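Local coordinates for protein Pbp related beta-lactamase (Pyrococcus abyssi, PDB 2QMI) that probably acts as a self-compartmentalizing serine peptidase of the penicillin-binding protein and beta-lactamase family, working as an octamer, at residues 195-200 / 241-246; 47-50 / 54-57; 63-68 / 231-236; 225-230 / 236-241. All blocks are in the same frame, centred on the assembly; numbering follows the deposited sequence.

The four contacts lie in the beta-lactamase-like part of the chain; three of them gather round the short strand 238-239, and interaction 3 joins them through G236, which it shares with interaction 4. Interaction 4 packs that strand against the loop before it, and its partner strand 55-56 carries the tyrosine of interaction 2; Y55 N and S239 O, 2.8 Å apart, probably join the two strands. Beyond S239 the chain enters helix 241-252, which interaction 1 ties to 195-200, and S197 OG lies 2.8 Å from S239 OG. The centres of interactions 2 and 4 are about 10 Å apart. Interaction 3 borders the probable SxxK active site (S59, K62), D234 O of its loop bonding K62 NZ.

Interaction 1: 195-200 / 241-246; sequences NRSYFF and VLDLAK
A single carboxylate, that of D243 in the first turn of helix 241-252, is gripped by the loop 195-200 in a polar, partly buried contact within the beta-lactamase-like fold. D243 OD2 takes two protein hydrogen bonds on its two lone pairs. The backbone N of R196 reaches the syn side of OD2 at 3.0 Å with an N-H...O angle of 147°, while S197 OG donates to the anti side of OD2 over 2.8 Å. S197 can do this because its OG lies beside its own backbone N, opposite the carbonyl carbon (chi1 -60°), with CB already directed at the helix. Serine suits the place: its short arm brings a hydroxyl to the acid without forcing loop and helix apart. The other oxygen, D243 OD1, is served by water. One water donates to it at 2.7 Å and accepts from N195 N and, weakly, from K246 NZ; the second donates to OD1 at 2.6 Å and accepts from R196 NH1. The guanidinium therefore meets the aspartate through water, R196 NH1 and D243 OD1 being 5.5 Å apart, and its direct partners include E52 O and the carboxylate of D207. With both oxygens so engaged, the carboxylate is held against rotation, and the surrounding donors would be expected to stabilise its negative charge. Around the contact, S197 packs on L189 of helix 180-189, L244 rests on A324 and L326 of strand 321-327, and strand 238-239 bonds S197 OG through S239 OG and the Y198 backbone through L238.

Interaction 2: 47-50 / 54-57; sequences LPST and IYGI
With chi1 at -54°, the Y55 ring swings to the side of its own backbone N, and its hydroxyl travels back toward the loop that precedes the strand; S49 answers with a chi1 of -93°, well away from the usual staggered value, which also leaves OG beside its backbone N. The two side chains thus meet at their hydroxyls. S49 OG and Y55 OH form a hydrogen bond of 2.8 Å in which either may give the proton, and S49 CB comes to 3.4 Å from Y55 OH. The serine oxygen approaches the ring obliquely; S49 OG is 3.9 Å from Y55 CZ and closest to the hydroxyl, so the contact is made at the phenol oxygen. This is a short-range link within the beta-lactamase-like fold: the chain leaves strand 47-48, makes a brief loop and enters strand 55-56, which pairs antiparallel with 238-239. Both hydroxyls are buried, and the bond gives each a partner. Tyrosine suits position 55 because its long, rigid ring can carry a hydroxyl as far as S49 while its apolar part packs on L326 of strand 321-327; serine suits position 49 because a small side chain leaves room for the phenol oxygen. Y55 OH has a further hydrogen-bond partner in S23 OG, on strand 21-28 of the large sheet, while L47 and P48 pack on K201 and S134 of a second subunit.

Interaction 3: 63-68 / 231-236; sequences SFTALA and ITADGG
Helix 61-74 begins within what is probably the SxxK motif of serine penicillin-binding proteins and beta-lactamases, S59 lying just before it and K62 in its first turn, and it is bonded here to the loop 231-236. The bond runs from the T65 hydroxyl to the carbonyl of A233. T65 lies near the motif without touching it, whereas the next carbonyl, D234 O, accepts a hydrogen bond from K62 NZ, so the loop meets the helix at two nearby points. Threonine suits its place because chi1 of -66° puts OG1 beside its own backbone N, facing the loop, while CG2 is anti to that N, beside the carbonyl carbon. T65 OG1 also bonds to Y180 OH of helix 180-189, so this buried oxygen has two partners. A small residue at 233 lets the loop come close, A233 CB being 3.7 Å from T65 OG1. The loop is tightly curled, T232 O accepting from both G235 N and G236 N on the same face of its carbonyl plane, and G235 has a backbone in which a side chain would press on the carbonyl O of D234. T65 OG1 donates to A233 O over 2.8 Å, in the carbonyl plane and on a lone pair, with a C=O...O angle of 121°.

Interaction 4: 225-230 / 236-241; sequences QPFPYG and GLLSSV
The F227 ring is sandwiched: on one face the methyl CD1 of L238 sits over its centre, and on the opposite face P228 CD lies toward the rim. The leucine contact is a CH-pi interaction, with L238 CD1 3.8 Å from the F227 ring centroid and 9° off the normal. G236 O comes obliquely to the ring, 3.7 Å from F227 CZ. The Y229 ring has F227 CD2 on one face, near its rim, and Y229 OH lies 4.0 Å from the other leucine methyl, L238 CD2. Leucine suits this place because its forked end fills the angle between the two rings, CD1 over the phenyl face and CD2 nearest the tyrosine hydroxyl. F227 reaches it with CG anti to the backbone N (chi1 -173°), which extends the ring toward the strand. No hydrogen bond crosses; the contact is one of van der Waals and CH-pi packing. At G236 a side chain would run into the carbonyl oxygen of I231, so glycine suits the turn. Around the contact, L238 and Y229 also pack on V204 of helix 201-204, F227 O accepts from R46 of a third subunit, and strand 238-239 pairs with strand 55-56 before the chain enters helix 241-252.

Interaction 1: 195-200 / 241-246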
loop_
_atom_site.group_PDB
_atom_site.type_symbol
_atom_site.label_atom_id
_atom_site.label_comp_id
_atom_site.label_asym_id
_atom_site.label_seq_id
_atom_site.Cartn_x
_atom_site.Cartn_y
_atom_site.Cartn_z
ATOM N N ASN A 195 -11.893 -2.553 53.778
ATOM C CA ASN A 195 -13.185 -2.061 53.324
ATOM C C ASN A 195 -13.205 -1.517 51.904
ATOM O O ASN A 195 -14.234 -1.019 51.452
ATOM C CB ASN A 195 -13.694 -0.990 54.291
ATOM C CG ASN A 195 -13.711 -1.473 55.736
ATOM O OD1 ASN A 195 -14.343 -2.484 56.062
ATOM N ND2 ASN A 195 -13.013 -0.749 56.611
ATOM N N ARG A 196 -12.076 -1.603 51.206
ATOM C CA ARG A 196 -12.005 -1.132 49.822
ATOM C C ARG A 196 -11.363 -2.189 48.921
ATOM O O ARG A 196 -10.521 -1.893 48.071
ATOM C CB ARG A 196 -11.255 0.206 49.746
ATOM C CG ARG A 196 -12.017 1.336 50.444
ATOM C CD ARG A 196 -11.424 2.726 50.227
ATOM N NE ARG A 196 -11.451 3.148 48.827
ATOM C CZ ARG A 196 -10.367 3.279 48.073
ATOM N NH1 ARG A 196 -9.173 3.023 48.585
ATOM N NH2 ARG A 196 -10.474 3.655 46.805
ATOM N N SER A 197 -11.777 -3.434 49.139
ATOM C CA SER A 197 -11.314 -4.577 48.367
ATOM C C SER A 197 -12.605 -5.186 47.828
ATOM O O SER A 197 -13.478 -5.553 48.609
ATOM C CB SER A 197 -10.580 -5.561 49.279
ATOM O OG SER A 197 -9.459 -4.936 49.890
ATOM N N TYR A 198 -12.734 -5.302 46.507
ATOM C CA TYR A 198 -13.980 -5.805 45.926
ATOM C C TYR A 198 -13.913 -6.967 44.929
ATOM O O TYR A 198 -12.840 -7.373 44.478
ATOM C CB TYR A 198 -14.700 -4.655 45.223
ATOM C CG TYR A 198 -14.712 -3.324 45.956
ATOM C CD1 TYR A 198 -15.615 -3.077 46.996
ATOM C CD2 TYR A 198 -13.861 -2.290 45.568
ATOM C CE1 TYR A 198 -15.674 -1.830 47.625
ATOM C CE2 TYR A 198 -13.912 -1.043 46.190
ATOM C CZ TYR A 198 -14.819 -0.820 47.214
ATOM O OH TYR A 198 -14.867 0.415 47.820
ATOM N N PHE A 199 -15.100 -7.464 44.578
ATOM C CA PHE A 199 -15.290 -8.538 43.601
ATOM C C PHE A 199 -16.303 -8.088 42.550
ATOM O O PHE A 199 -16.106 -8.279 41.347
ATOM C CB PHE A 199 -15.839 -9.802 44.271
ATOM C CG PHE A 199 -14.781 -10.737 44.769
ATOM C CD1 PHE A 199 -13.935 -11.388 43.874
ATOM C CD2 PHE A 199 -14.631 -10.977 46.129
ATOM C CE1 PHE A 199 -12.954 -12.265 44.325
ATOM C CE2 PHE A 199 -13.653 -11.852 46.592
ATOM C CZ PHE A 199 -12.812 -12.498 45.688
ATOM N N PHE A 200 -17.389 -7.484 43.028
ATOM C CA PHE A 200 -18.484 -7.029 42.177
ATOM C C PHE A 200 -18.308 -5.615 41.625
ATOM O O PHE A 200 -17.957 -4.680 42.353
ATOM C CB PHE A 200 -19.796 -7.125 42.958
ATOM C CG PHE A 200 -19.990 -8.450 43.649
ATOM C CD1 PHE A 200 -20.109 -9.627 42.910
ATOM C CD2 PHE A 200 -20.032 -8.527 45.040
ATOM C CE1 PHE A 200 -20.267 -10.857 43.540
ATOM C CE2 PHE A 200 -20.189 -9.761 45.683
ATOM C CZ PHE A 200 -20.307 -10.927 44.922
ATOM N N VAL A 241 -3.166 -0.719 47.606
ATOM C CA VAL A 241 -1.955 -1.120 48.324
ATOM C C VAL A 241 -2.093 -0.925 49.833
ATOM O O VAL A 241 -1.424 -1.598 50.609
ATOM C CB VAL A 241 -0.687 -0.361 47.828
ATOM C CG1 VAL A 241 -0.477 -0.613 46.341
ATOM C CG2 VAL A 241 -0.812 1.118 48.109
ATOM N N LEU A 242 -2.954 -0.003 50.248
ATOM C CA LEU A 242 -3.166 0.224 51.672
ATOM C C LEU A 242 -3.899 -0.969 52.283
ATOM O O LEU A 242 -3.560 -1.415 53.377
ATOM C CB LEU A 242 -3.968 1.505 51.908
ATOM C CG LEU A 242 -3.157 2.796 51.838
ATOM C CD1 LEU A 242 -4.062 3.979 52.083
ATOM C CD2 LEU A 242 -2.045 2.753 52.874
ATOM N N ASP A 243 -4.896 -1.484 51.566
ATOM C CA ASP A 243 -5.662 -2.631 52.036
ATOM C C ASP A 243 -4.769 -3.871 52.065
ATOM O O ASP A 243 -4.823 -4.661 53.008
ATOM C CB ASP A 243 -6.882 -2.870 51.128
ATOM C CG ASP A 243 -8.129 -2.129 51.607
ATOM O OD1 ASP A 243 -7.989 -1.030 52.186
ATOM O OD2 ASP A 243 -9.253 -2.636 51.392
ATOM N N LEU A 244 -3.942 -4.036 51.036
ATOM C CA LEU A 244 -3.041 -5.185 50.980
ATOM C C LEU A 244 -1.984 -5.090 52.078
ATOM O O LEU A 244 -1.397 -6.102 52.473
ATOM C CB LEU A 244 -2.373 -5.275 49.607
ATOM C CG LEU A 244 -3.353 -5.522 48.457
ATOM C CD1 LEU A 244 -2.613 -5.473 47.116
ATOM C CD2 LEU A 244 -4.044 -6.870 48.657
ATOM N N ALA A 245 -1.732 -3.876 52.563
ATOM C CA ALA A 245 -0.760 -3.691 53.649
ATOM C C ALA A 245 -1.351 -4.324 54.912
ATOM O O ALA A 245 -0.677 -5.061 55.623
ATOM C CB ALA A 245 -0.485 -2.212 53.878
ATOM N N LYS A 246 -2.624 -4.033 55.173
ATOM C CA LYS A 246 -3.318 -4.590 56.328
ATOM C C LYS A 246 -3.293 -6.105 56.195
ATOM O O LYS A 246 -3.151 -6.826 57.179
ATOM C CB LYS A 246 -4.773 -4.120 56.358
ATOM C CG LYS A 246 -4.957 -2.629 56.561
ATOM C CD LYS A 246 -6.416 -2.244 56.421
ATOM C CE LYS A 246 -6.610 -0.763 56.659
ATOM N NZ LYS A 246 -8.014 -0.360 56.393
HETATM O O HOH W 1 -9.877 -0.008 53.883
HETATM O O HOH W 2 -7.708 1.175 50.761
#

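Interaction 2: 47-50 / 54-57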
loop_
_atom_site.group_PDB
_atom_site.type_symbol
_atom_site.label_atom_id
_atom_site.label_comp_id
_atom_site.label_asym_id
_atom_site.label_seq_id
_atom_site.Cartn_x
_atom_site.Cartn_y
_atom_site.Cartn_z
ATOM N N LEU A 47 -6.326 11.722 35.922
ATOM C CA LEU A 47 -6.456 11.510 37.367
ATOM C C LEU A 47 -5.205 10.762 37.842
ATOM O O LEU A 47 -4.797 9.763 37.247
ATOM C CB LEU A 47 -7.717 10.697 37.683
ATOM C CG LEU A 47 -9.069 11.321 37.303
ATOM C CD1 LEU A 47 -10.156 10.277 37.388
ATOM C CD2 LEU A 47 -9.381 12.493 38.213
ATOM N N PRO A 48 -4.586 11.234 38.936
ATOM C CA PRO A 48 -3.374 10.619 39.483
ATOM C C PRO A 48 -3.541 9.304 40.247
ATOM O O PRO A 48 -4.625 8.981 40.733
ATOM C CB PRO A 48 -2.831 11.716 40.387
ATOM C CG PRO A 48 -4.095 12.258 40.999
ATOM C CD PRO A 48 -5.026 12.365 39.779
ATOM N N SER A 49 -2.453 8.541 40.327
ATOM C CA SER A 49 -2.439 7.299 41.093
ATOM C C SER A 49 -2.084 7.710 42.526
ATOM O O SER A 49 -1.196 8.545 42.741
ATOM C CB SER A 49 -1.375 6.324 40.560
ATOM O OG SER A 49 -1.923 5.434 39.596
ATOM N N THR A 50 -2.785 7.140 43.500
ATOM C CA THR A 50 -2.541 7.451 44.904
ATOM C C THR A 50 -2.495 6.171 45.743
ATOM O O THR A 50 -2.839 5.099 45.266
ATOM C CB THR A 50 -3.649 8.339 45.470
ATOM O OG1 THR A 50 -4.796 7.534 45.763
ATOM C CG2 THR A 50 -4.037 9.403 44.469
ATOM N N ILE A 54 -7.610 1.999 43.450
ATOM C CA ILE A 54 -7.894 0.582 43.329
ATOM C C ILE A 54 -7.523 -0.011 41.965
ATOM O O ILE A 54 -7.848 0.552 40.921
ATOM C CB ILE A 54 -9.390 0.333 43.640
ATOM C CG1 ILE A 54 -9.592 0.386 45.159
ATOM C CG2 ILE A 54 -9.855 -0.987 43.057
ATOM C CD1 ILE A 54 -11.029 0.327 45.599
ATOM N N TYR A 55 -6.832 -1.152 42.004
ATOM C CA TYR A 55 -6.404 -1.871 40.804
ATOM C C TYR A 55 -6.823 -3.325 40.944
ATOM O O TYR A 55 -7.203 -3.770 42.027
ATOM C CB TYR A 55 -4.878 -1.886 40.662
ATOM C CG TYR A 55 -4.160 -0.561 40.705
ATOM C CD1 TYR A 55 -3.531 -0.054 39.566
ATOM C CD2 TYR A 55 -4.021 0.137 41.903
ATOM C CE1 TYR A 55 -2.771 1.115 39.624
ATOM C CE2 TYR A 55 -3.266 1.302 41.976
ATOM C CZ TYR A 55 -2.642 1.790 40.837
ATOM O OH TYR A 55 -1.901 2.949 40.913
ATOM N N GLY A 56 -6.732 -4.071 39.848
ATOM C CA GLY A 56 -7.040 -5.486 39.910
ATOM C C GLY A 56 -5.755 -6.108 40.435
ATOM O O GLY A 56 -4.672 -5.601 40.138
ATOM N N ILE A 57 -5.838 -7.190 41.203
ATOM C CA ILE A 57 -4.614 -7.777 41.735
ATOM C C ILE A 57 -4.261 -9.131 41.140
ATOM O O ILE A 57 -3.189 -9.669 41.410
ATOM C CB ILE A 57 -4.672 -7.900 43.283
ATOM C CG1 ILE A 57 -5.664 -8.986 43.702
ATOM C CG2 ILE A 57 -5.082 -6.566 43.885
ATOM C CD1 ILE A 57 -5.626 -9.294 45.190
#

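Interaction 3: 63-68 / 231-236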
loop_
_atom_site.group_PDB
_atom_site.type_symbol
_atom_site.label_atom_id
_atom_site.label_comp_id
_atom_site.label_asym_id
_atom_site.label_seq_id
_atom_site.Cartn_x
_atom_site.Cartn_y
_atom_site.Cartn_z
ATOM N N SER A 63 -3.768 -16.287 47.214
ATOM C CA SER A 63 -3.423 -16.413 48.628
ATOM C C SER A 63 -4.694 -16.362 49.490
ATOM O O SER A 63 -4.817 -17.086 50.479
ATOM C CB SER A 63 -2.418 -15.326 49.055
ATOM O OG SER A 63 -2.917 -14.009 48.884
ATOM N N PHE A 64 -5.646 -15.520 49.099
ATOM C CA PHE A 64 -6.906 -15.401 49.821
ATOM C C PHE A 64 -7.663 -16.729 49.766
ATOM O O PHE A 64 -8.136 -17.225 50.778
ATOM C CB PHE A 64 -7.759 -14.294 49.204
ATOM C CG PHE A 64 -7.242 -12.919 49.469
ATOM C CD1 PHE A 64 -7.832 -12.116 50.442
ATOM C CD2 PHE A 64 -6.170 -12.415 48.747
ATOM C CE1 PHE A 64 -7.363 -10.829 50.690
ATOM C CE2 PHE A 64 -5.693 -11.131 48.986
ATOM C CZ PHE A 64 -6.292 -10.337 49.959
ATOM N N THR A 65 -7.765 -17.302 48.572
ATOM C CA THR A 65 -8.447 -18.568 48.391
ATOM C C THR A 65 -7.809 -19.638 49.275
ATOM O O THR A 65 -8.512 -20.454 49.879
ATOM C CB THR A 65 -8.378 -19.031 46.923
ATOM O OG1 THR A 65 -9.119 -18.125 46.098
ATOM C CG2 THR A 65 -8.952 -20.439 46.774
ATOM N N ALA A 66 -6.479 -19.642 49.343
ATOM C CA ALA A 66 -5.764 -20.626 50.150
ATOM C C ALA A 66 -6.036 -20.422 51.639
ATOM O O ALA A 66 -6.112 -21.389 52.399
ATOM C CB ALA A 66 -4.269 -20.544 49.877
ATOM N N LEU A 67 -6.191 -19.166 52.047
ATOM C CA LEU A 67 -6.457 -18.850 53.441
ATOM C C LEU A 67 -7.836 -19.377 53.827
ATOM O O LEU A 67 -7.999 -20.001 54.881
ATOM C CB LEU A 67 -6.380 -17.335 53.665
ATOM C CG LEU A 67 -6.491 -16.823 55.109
ATOM C CD1 LEU A 67 -5.387 -17.428 55.976
ATOM C CD2 LEU A 67 -6.383 -15.309 55.114
ATOM N N ALA A 68 -8.826 -19.128 52.975
ATOM C CA ALA A 68 -10.186 -19.598 53.227
ATOM C C ALA A 68 -10.153 -21.106 53.453
ATOM O O ALA A 68 -10.817 -21.627 54.359
ATOM C CB ALA A 68 -11.083 -19.271 52.047
ATOM N N ILE A 231 -13.836 -13.547 36.432
ATOM C CA ILE A 231 -12.880 -14.404 37.128
ATOM C C ILE A 231 -13.054 -14.192 38.648
ATOM O O ILE A 231 -13.396 -13.098 39.080
ATOM C CB ILE A 231 -11.447 -14.037 36.632
ATOM C CG1 ILE A 231 -10.399 -14.986 37.197
ATOM C CG2 ILE A 231 -11.113 -12.613 37.019
ATOM C CD1 ILE A 231 -9.029 -14.769 36.575
ATOM N N THR A 232 -12.833 -15.231 39.456
ATOM C CA THR A 232 -13.017 -15.110 40.907
ATOM C C THR A 232 -11.914 -15.648 41.833
ATOM O O THR A 232 -11.019 -14.905 42.231
ATOM C CB THR A 232 -14.345 -15.773 41.354
ATOM O OG1 THR A 232 -14.401 -17.116 40.853
ATOM C CG2 THR A 232 -15.535 -14.992 40.838
ATOM N N ALA A 233 -12.003 -16.930 42.189
ATOM C CA ALA A 233 -11.048 -17.571 43.094
ATOM C C ALA A 233 -9.589 -17.604 42.614
ATOM O O ALA A 233 -8.667 -17.576 43.430
ATOM C CB ALA A 233 -11.519 -18.989 43.417
ATOM N N ASP A 234 -9.382 -17.665 41.301
ATOM C CA ASP A 234 -8.035 -17.705 40.739
ATOM C C ASP A 234 -7.405 -16.329 40.511
ATOM O O ASP A 234 -6.203 -16.233 40.267
ATOM C CB ASP A 234 -8.041 -18.508 39.434
ATOM C CG ASP A 234 -9.022 -17.968 38.421
ATOM O OD1 ASP A 234 -10.036 -17.361 38.826
ATOM O OD2 ASP A 234 -8.788 -18.166 37.217
ATOM N N GLY A 235 -8.200 -15.262 40.588
ATOM C CA GLY A 235 -7.631 -13.937 40.404
ATOM C C GLY A 235 -8.570 -12.802 40.040
ATOM O O GLY A 235 -8.269 -12.040 39.127
ATOM N N GLY A 236 -9.678 -12.651 40.763
ATOM C CA GLY A 236 -10.621 -11.597 40.431
ATOM C C GLY A 236 -10.807 -10.484 41.443
ATOM O O GLY A 236 -11.708 -9.661 41.314
#

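Interaction 4: 225-230 / 236-241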
loop_
_atom_site.group_PDB
_atom_site.type_symbol
_atom_site.label_atom_id
_atom_site.label_comp_id
_atom_site.label_asym_id
_atom_site.label_seq_id
_atom_site.Cartn_x
_atom_site.Cartn_y
_atom_site.Cartn_z
ATOM N N GLN A 225 -8.545 -0.351 28.922
ATOM C CA GLN A 225 -9.317 -1.586 28.963
ATOM C C GLN A 225 -9.872 -1.774 30.366
ATOM O O GLN A 225 -9.125 -1.732 31.347
ATOM C CB GLN A 225 -8.429 -2.786 28.604
ATOM C CG GLN A 225 -7.999 -2.830 27.145
ATOM C CD GLN A 225 -9.085 -3.362 26.238
ATOM O OE1 GLN A 225 -10.258 -3.415 26.609
ATOM N NE2 GLN A 225 -8.699 -3.754 25.032
ATOM N N PRO A 226 -11.192 -1.981 30.483
ATOM C CA PRO A 226 -11.836 -2.178 31.787
ATOM C C PRO A 226 -11.510 -3.558 32.360
ATOM O O PRO A 226 -11.116 -4.469 31.627
ATOM C CB PRO A 226 -13.326 -2.033 31.467
ATOM C CG PRO A 226 -13.344 -1.224 30.179
ATOM C CD PRO A 226 -12.198 -1.817 29.421
ATOM N N PHE A 227 -11.671 -3.709 33.669
ATOM C CA PHE A 227 -11.407 -4.984 34.325
ATOM C C PHE A 227 -12.216 -6.086 33.630
ATOM O O PHE A 227 -13.335 -5.843 33.172
ATOM C CB PHE A 227 -11.813 -4.916 35.801
ATOM C CG PHE A 227 -11.413 -6.129 36.590
ATOM C CD1 PHE A 227 -10.118 -6.256 37.080
ATOM C CD2 PHE A 227 -12.310 -7.173 36.788
ATOM C CE1 PHE A 227 -9.723 -7.406 37.755
ATOM C CE2 PHE A 227 -11.926 -8.326 37.457
ATOM C CZ PHE A 227 -10.628 -8.443 37.942
ATOM N N PRO A 228 -11.660 -7.310 33.534
ATOM C CA PRO A 228 -12.402 -8.393 32.880
ATOM C C PRO A 228 -13.256 -9.168 33.888
ATOM O O PRO A 228 -12.957 -10.317 34.230
ATOM C CB PRO A 228 -11.292 -9.244 32.286
ATOM C CG PRO A 228 -10.258 -9.172 33.358
ATOM C CD PRO A 228 -10.252 -7.698 33.736
ATOM N N TYR A 229 -14.318 -8.520 34.360
ATOM C CA TYR A 229 -15.233 -9.116 35.330
ATOM C C TYR A 229 -15.724 -10.492 34.911
ATOM O O TYR A 229 -16.241 -10.666 33.801
ATOM C CB TYR A 229 -16.428 -8.191 35.559
ATOM C CG TYR A 229 -16.051 -6.920 36.278
ATOM C CD1 TYR A 229 -15.701 -6.937 37.633
ATOM C CD2 TYR A 229 -16.017 -5.700 35.601
ATOM C CE1 TYR A 229 -15.326 -5.765 38.294
ATOM C CE2 TYR A 229 -15.648 -4.529 36.248
ATOM C CZ TYR A 229 -15.304 -4.567 37.591
ATOM O OH TYR A 229 -14.948 -3.402 38.216
ATOM N N GLY A 230 -15.544 -11.459 35.809
ATOM C CA GLY A 230 -15.967 -12.822 35.561
ATOM C C GLY A 230 -15.128 -13.829 36.324
ATOM O O GLY A 230 -15.633 -14.838 36.801
ATOM N N GLY A 236 -9.678 -12.651 40.763
ATOM C CA GLY A 236 -10.621 -11.597 40.431
ATOM C C GLY A 236 -10.807 -10.484 41.443
ATOM O O GLY A 236 -11.708 -9.661 41.314
ATOM N N LEU A 237 -9.946 -10.429 42.442
ATOM C CA LEU A 237 -10.077 -9.400 43.457
ATOM C C LEU A 237 -9.421 -8.071 43.056
ATOM O O LEU A 237 -8.351 -8.046 42.441
ATOM C CB LEU A 237 -9.485 -9.918 44.773
ATOM C CG LEU A 237 -9.787 -9.171 46.071
ATOM C CD1 LEU A 237 -11.290 -9.176 46.361
ATOM C CD2 LEU A 237 -9.019 -9.841 47.195
ATOM N N LEU A 238 -10.103 -6.973 43.373
ATOM C CA LEU A 238 -9.591 -5.632 43.110
ATOM C C LEU A 238 -9.362 -5.014 44.488
ATOM O O LEU A 238 -10.181 -5.190 45.388
ATOM C CB LEU A 238 -10.595 -4.784 42.328
ATOM C CG LEU A 238 -10.915 -5.143 40.874
ATOM C CD1 LEU A 238 -11.935 -6.264 40.826
ATOM C CD2 LEU A 238 -11.465 -3.909 40.164
ATOM N N SER A 239 -8.257 -4.301 44.663
ATOM C CA SER A 239 -7.963 -3.705 45.958
ATOM C C SER A 239 -6.982 -2.553 45.789
ATOM O O SER A 239 -6.715 -2.118 44.667
ATOM C CB SER A 239 -7.381 -4.779 46.893
ATOM O OG SER A 239 -7.239 -4.316 48.227
ATOM N N SER A 240 -6.462 -2.055 46.907
ATOM C CA SER A 240 -5.493 -0.964 46.907
ATOM C C SER A 240 -4.280 -1.448 47.692
ATOM O O SER A 240 -4.359 -2.476 48.371
ATOM C CB SER A 240 -6.076 0.280 47.581
ATOM O OG SER A 240 -6.095 0.132 48.990
ATOM N N VAL A 241 -3.166 -0.719 47.606
ATOM C CA VAL A 241 -1.955 -1.120 48.324
ATOM C C VAL A 241 -2.093 -0.925 49.833
ATOM O O VAL A 241 -1.424 -1.598 50.609
ATOM C CB VAL A 241 -0.687 -0.361 47.828
ATOM C CG1 VAL A 241 -0.477 -0.613 46.341
ATOM C CG2 VAL A 241 -0.812 1.118 48.109
#